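Local coordinates for AGR_C_4470p (Agrobacterium tumefaciens str. C58, PDB 2HQV), which is of unknown function but belongs to the ChuX/HutX haem-utilisation family and so probably takes part in haem binding or handling, at the interface of chains A and B. Sequence-based numbering; all coordinates share one arbitrary frame. Chains: chain A/B, AGR_C_4470p.

Contact 1: the interface of chains A and B. Residues chain A 87, 96, 98, 119; chain B 87, 96, 98, 119.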
HETATM    1  N   MSE A  87      11.701  -2.567   0.399  1.00 26.08           N
HETATM    2  CA  MSE A  87      10.461  -2.545  -0.357  1.00 27.99           C
HETATM    3  C   MSE A  87       9.557  -1.460   0.214  1.00 27.97           C
HETATM    4  O   MSE A  87       9.358  -1.385   1.425  1.00 26.95           O
HETATM    5  CB  MSE A  87       9.765  -3.910  -0.267  1.00 28.41           C
HETATM    6  CG  MSE A  87       8.256  -3.846  -0.463  1.00 32.64           C
HETATM    7 SE   MSE A  87       7.609  -3.559  -2.290  1.00 34.01          SE
HETATM    8  CE  MSE A  87       8.675  -2.139  -2.897  1.00 40.71           C
ATOM      9  N   LEU A  96       4.524   1.926   3.841  1.00 29.59           N
ATOM     10  CA  LEU A  96       5.054   0.723   4.468  1.00 31.00           C
ATOM     11  C   LEU A  96       6.436   0.429   3.896  1.00 32.33           C
ATOM     12  O   LEU A  96       6.604   0.266   2.683  1.00 32.46           O
ATOM     13  CB  LEU A  96       4.096  -0.451   4.232  1.00 31.39           C
ATOM     14  CG  LEU A  96       4.390  -1.811   4.869  1.00 33.66           C
ATOM     15  CD1 LEU A  96       4.489  -1.685   6.384  1.00 32.16           C
ATOM     16  CD2 LEU A  96       3.287  -2.789   4.484  1.00 32.10           C
ATOM     17  N   VAL A  98       9.569  -2.159   4.149  1.00 32.54           N
ATOM     18  CA  VAL A  98       9.958  -3.487   4.590  1.00 31.78           C
ATOM     19  C   VAL A  98      11.318  -3.906   4.052  1.00 31.86           C
ATOM     20  O   VAL A  98      11.516  -4.001   2.841  1.00 29.00           O
ATOM     21  CB  VAL A  98       8.921  -4.544   4.133  1.00 31.17           C
ATOM     22  CG1 VAL A  98       9.210  -5.898   4.800  1.00 31.97           C
ATOM     23  CG2 VAL A  98       7.503  -4.060   4.455  1.00 32.90           C
ATOM     24  N   PRO A 119      10.298 -11.372   4.907  1.00 33.06           N
ATOM     25  CA  PRO A 119       9.084 -10.733   5.420  1.00 33.25           C
ATOM     26  C   PRO A 119       8.315 -10.040   4.294  1.00 30.36           C
ATOM     27  O   PRO A 119       7.167  -9.645   4.473  1.00 30.51           O
ATOM     28  CB  PRO A 119       9.621  -9.749   6.453  1.00 30.97           C
ATOM     29  CG  PRO A 119      10.971  -9.382   5.904  1.00 33.41           C
ATOM     30  CD  PRO A 119      11.504 -10.730   5.456  1.00 33.06           C
TER
HETATM   31  N   MSE B  87       0.761  -7.878   9.000  1.00 26.08           N
HETATM   32  CA  MSE B  87       0.392  -6.551   8.542  1.00 27.99           C
HETATM   33  C   MSE B  87       0.077  -6.615   7.053  1.00 27.97           C
HETATM   34  O   MSE B  87       0.851  -7.171   6.275  1.00 26.95           O
HETATM   35  CB  MSE B  87       1.542  -5.567   8.794  1.00 28.41           C
HETATM   36  CG  MSE B  87       1.544  -4.369   7.855  1.00 32.64           C
HETATM   37 SE   MSE B  87       0.196  -2.984   8.177  1.00 34.01          SE
HETATM   38  CE  MSE B  87      -1.382  -3.974   8.398  1.00 40.71           C
ATOM     39  N   LEU B  96       0.589  -6.212   0.015  1.00 29.59           N
ATOM     40  CA  LEU B  96       1.830  -6.493   0.723  1.00 31.00           C
ATOM     41  C   LEU B  96       1.502  -7.082   2.091  1.00 32.33           C
ATOM     42  O   LEU B  96       0.796  -6.469   2.899  1.00 32.46           O
ATOM     43  CB  LEU B  96       2.654  -5.207   0.859  1.00 31.39           C
ATOM     44  CG  LEU B  96       4.045  -5.259   1.494  1.00 33.66           C
ATOM     45  CD1 LEU B  96       4.947  -6.224   0.733  1.00 32.16           C
ATOM     46  CD2 LEU B  96       4.643  -3.858   1.497  1.00 32.10           C
ATOM     47  N   VAL B  98       3.205  -8.548   5.486  1.00 32.54           N
ATOM     48  CA  VAL B  98       4.432  -8.575   6.263  1.00 31.78           C
ATOM     49  C   VAL B  98       4.221  -9.119   7.668  1.00 31.86           C
ATOM     50  O   VAL B  98       3.464  -8.554   8.457  1.00 29.00           O
ATOM     51  CB  VAL B  98       5.032  -7.152   6.391  1.00 31.17           C
ATOM     52  CG1 VAL B  98       6.440  -7.220   7.003  1.00 31.97           C
ATOM     53  CG2 VAL B  98       5.058  -6.469   5.019  1.00 32.90           C
ATOM     54  N   PRO B 119      10.421  -5.995  10.719  1.00 33.06           N
ATOM     55  CA  PRO B 119      10.435  -5.628   9.302  1.00 33.25           C
ATOM     56  C   PRO B 119       9.268  -4.698   8.967  1.00 30.36           C
ATOM     57  O   PRO B 119       9.232  -4.101   7.896  1.00 30.51           O
ATOM     58  CB  PRO B 119      10.330  -6.975   8.595  1.00 30.97           C
ATOM     59  CG  PRO B 119       9.534  -7.805   9.561  1.00 33.41           C
ATOM     60  CD  PRO B 119      10.167  -7.435  10.889  1.00 33.06           C
TER
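A:Leu96 and B:Leu96 meet methyl to methyl close to the two-fold axis that relates the chains, CD2 to CD2 at 3.4 Å, tighter than an ordinary van der Waals contact. Each leucine is presented by strand 94-100. With CG anti to the backbone N (chi1 -176°) the branch point is carried toward the partner, and the second torsion turns CD2 onto its twin; the two side chains pass at a slant.

Two residues further along the same strands, A:Val98 and B:Val98 reach toward each other tip to tip. CG2, lying beside the backbone N of its valine, meets the opposite CG2 at 3.5 Å, while the CG1 methyls make a slightly wider contact of 3.8 Å. The leucine and valine pairs together form a compact apolar core in which branched side chains are pressed against copies of themselves.

Beyond the valines the loop residues A:Pro119 and B:Pro119 extend this row, their rings touching through CB atoms 3.6 Å apart. Each proline also lays its backbone carbonyl against the valine of the partner chain. A:Pro119 O sits 3.4 Å from B:Val98 CA, so the loop of one subunit packs against the strand of the other.

The looser side belongs to the selenomethionines on strand 85-90. A:Met87 and B:Met87 each give up no more than 10 Å² to the partner, against more than 30 Å² for each leucine. Their side chains run past the leucines in opposite directions, and the selenium does not make the nearest approach: A:Met87 CG touches B:Leu96 CD2 at 4.1 Å.

Contact 2: the interface of chains A and B. Residues chain A 111, 125, 128, 151, 157; chain B 92-93.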
ATOM      1  N   TRP A 111      -1.466 -11.841 -11.813  1.00 31.62           N
ATOM      2  CA  TRP A 111      -0.852 -11.591 -10.517  1.00 31.91           C
ATOM      3  C   TRP A 111       0.411 -12.413 -10.302  1.00 32.05           C
ATOM      4  O   TRP A 111       0.491 -13.602 -10.661  1.00 29.15           O
ATOM      5  CB  TRP A 111      -1.837 -11.867  -9.378  1.00 33.04           C
ATOM      6  CG  TRP A 111      -2.967 -10.872  -9.284  1.00 35.39           C
ATOM      7  CD1 TRP A 111      -4.136 -10.875 -10.004  1.00 36.24           C
ATOM      8  CD2 TRP A 111      -3.034  -9.730  -8.417  1.00 35.02           C
ATOM      9  NE1 TRP A 111      -4.926  -9.809  -9.630  1.00 34.94           N
ATOM     10  CE2 TRP A 111      -4.275  -9.091  -8.661  1.00 35.09           C
ATOM     11  CE3 TRP A 111      -2.172  -9.188  -7.455  1.00 35.85           C
ATOM     12  CZ2 TRP A 111      -4.670  -7.933  -7.976  1.00 37.15           C
ATOM     13  CZ3 TRP A 111      -2.567  -8.037  -6.772  1.00 37.05           C
ATOM     14  CH2 TRP A 111      -3.807  -7.424  -7.037  1.00 34.54           C
ATOM     15  N   LYS A 125       0.131  -7.109  -8.846  1.00 29.00           N
ATOM     16  CA  LYS A 125      -0.683  -7.194 -10.057  1.00 31.96           C
ATOM     17  C   LYS A 125       0.201  -6.840 -11.250  1.00 31.62           C
ATOM     18  O   LYS A 125       0.130  -5.740 -11.810  1.00 30.79           O
ATOM     19  CB  LYS A 125      -1.895  -6.257  -9.986  1.00 33.72           C
ATOM     20  CG  LYS A 125      -2.978  -6.614 -11.015  1.00 37.33           C
ATOM     21  CD  LYS A 125      -4.230  -5.759 -10.883  1.00 40.26           C
ATOM     22  CE  LYS A 125      -5.261  -6.127 -11.951  1.00 44.29           C
ATOM     23  NZ  LYS A 125      -6.505  -5.314 -11.806  1.00 47.54           N
ATOM     24  N   ASN A 128      -0.625  -5.055 -14.526  1.00 34.08           N
ATOM     25  CA  ASN A 128      -0.939  -3.623 -14.450  1.00 35.16           C
ATOM     26  C   ASN A 128       0.308  -2.783 -14.740  1.00 33.39           C
ATOM     27  O   ASN A 128       0.223  -1.567 -14.906  1.00 32.45           O
ATOM     28  CB  ASN A 128      -1.435  -3.242 -13.051  1.00 36.03           C
ATOM     29  CG  ASN A 128      -2.941  -3.384 -12.888  1.00 41.16           C
ATOM     30  OD1 ASN A 128      -3.510  -2.917 -11.895  1.00 42.41           O
ATOM     31  ND2 ASN A 128      -3.592  -4.029 -13.847  1.00 38.49           N
ATOM     32  N   ASN A 151       2.392   1.852 -13.010  1.00 33.81           N
ATOM     33  CA  ASN A 151       1.137   1.314 -13.521  1.00 36.78           C
ATOM     34  C   ASN A 151       0.734   2.147 -14.746  1.00 39.02           C
ATOM     35  O   ASN A 151       1.436   3.089 -15.120  1.00 37.54           O
ATOM     36  CB  ASN A 151       0.029   1.363 -12.460  1.00 35.38           C
ATOM     37  CG  ASN A 151      -0.200   2.760 -11.904  1.00 38.65           C
ATOM     38  OD1 ASN A 151      -0.182   3.746 -12.639  1.00 37.07           O
ATOM     39  ND2 ASN A 151      -0.436   2.844 -10.601  1.00 36.21           N
HETATM   40  N   MSE A 157       3.543   1.497  -8.464  1.00 26.33           N
HETATM   41  CA  MSE A 157       2.828   0.387  -7.841  1.00 24.76           C
HETATM   42  C   MSE A 157       3.547   0.105  -6.518  1.00 25.77           C
HETATM   43  O   MSE A 157       2.928  -0.103  -5.473  1.00 23.50           O
HETATM   44  CB  MSE A 157       2.894  -0.841  -8.754  1.00 27.61           C
HETATM   45  CG  MSE A 157       2.197  -0.649 -10.093  1.00 30.83           C
HETATM   46 SE   MSE A 157       2.578  -2.125 -11.297  1.00 44.17          SE
HETATM   47  CE  MSE A 157       1.726  -3.552 -10.323  1.00 31.87           C
TER
ATOM     48  N   GLY B  92      -4.882  -1.320  -5.665  1.00 28.24           N
ATOM     49  CA  GLY B  92      -5.318  -2.046  -6.843  1.00 30.25           C
ATOM     50  C   GLY B  92      -4.167  -2.751  -7.545  1.00 28.42           C
ATOM     51  O   GLY B  92      -4.393  -3.662  -8.338  1.00 28.14           O
ATOM     52  N   ASP B  93      -2.937  -2.335  -7.249  1.00 29.25           N
ATOM     53  CA  ASP B  93      -1.743  -2.911  -7.868  1.00 29.70           C
ATOM     54  C   ASP B  93      -0.944  -3.890  -7.009  1.00 30.23           C
ATOM     55  O   ASP B  93      -0.143  -4.673  -7.536  1.00 25.36           O
ATOM     56  CB  ASP B  93      -0.781  -1.796  -8.308  1.00 31.25           C
ATOM     57  CG  ASP B  93      -1.353  -0.928  -9.411  1.00 35.47           C
ATOM     58  OD1 ASP B  93      -1.851  -1.488 -10.402  1.00 34.69           O
ATOM     59  OD2 ASP B  93      -1.292   0.312  -9.289  1.00 38.57           O
TER
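The turn B:Gly92-B:Asp93, joining strands 85-90 and 94-100 of chain B, plugs into chain A among the loop residue A:Lys125, the 3-10 helix 126-128, the end of strand 142-151 and A:Met157, just before strand 158-161; A:Trp111 at the start of strand 111-114 stands at the margin. B:Asp93 is the plug, with 99 Å² of its surface hidden by chain A.

Backbone and side chain of this aspartate are held separately. The amide A:Lys125 N donates to the carbonyl B:Asp93 O over 2.8 Å in a nearly straight bond. On the carboxylate, A:Asn151 ND2 donates to B:Asp93 OD2 at 3.0 Å, coming to the syn side but 27° out of the carboxylate plane. A:Asn151 takes the cramped first torsion, CG between backbone N and carbonyl carbon (chi1 56°), and this brings its amide up to the acid.

The other carboxylate oxygen is less certain. A:Asn128 OD1 is built 2.7 Å from B:Asp93 OD1, an oxygen pair that would clash if both only accept. Exchanging the amide O and N of A:Asn128 would offer a donor instead, so this pair is doubtful as modelled, and a flipped amide is one likely explanation.

A:Met157, a selenomethionine, crosses the aspartate at about a right angle and forms an apolar wall beside it, its CG 3.6 Å from B:Asp93 CG. A bend at chi3 (65°) curls the terminal CE methyl toward B:Asp93 CB and O. Nearer the backbone of the turn, A:Lys125 runs with its CG over one face of the A:Trp111 ring, near the rim. The aliphatic chain, rather than the amine, meets the glycine of the turn: A:Lys125 CD lies 3.3 Å from B:Gly92 O.

Contact 1 and contact 2 lie about 17 Å apart, measured between the centres of their C-alpha atoms, and share no residue. They are nevertheless joined through one hairpin: strands 85-90 and 94-100 supply the selenomethionine, leucine and valine of contact 1, and the turn between them supplies the plug of contact 2. Contact 1 straddles the two-fold axis, while contact 2 has a twin with the chains exchanged. An apolar centre flanked by two inserted polar turns would fix how the subunits are rotated against each other and is consistent with a dimer, although the crystal alone does not prove one in solution.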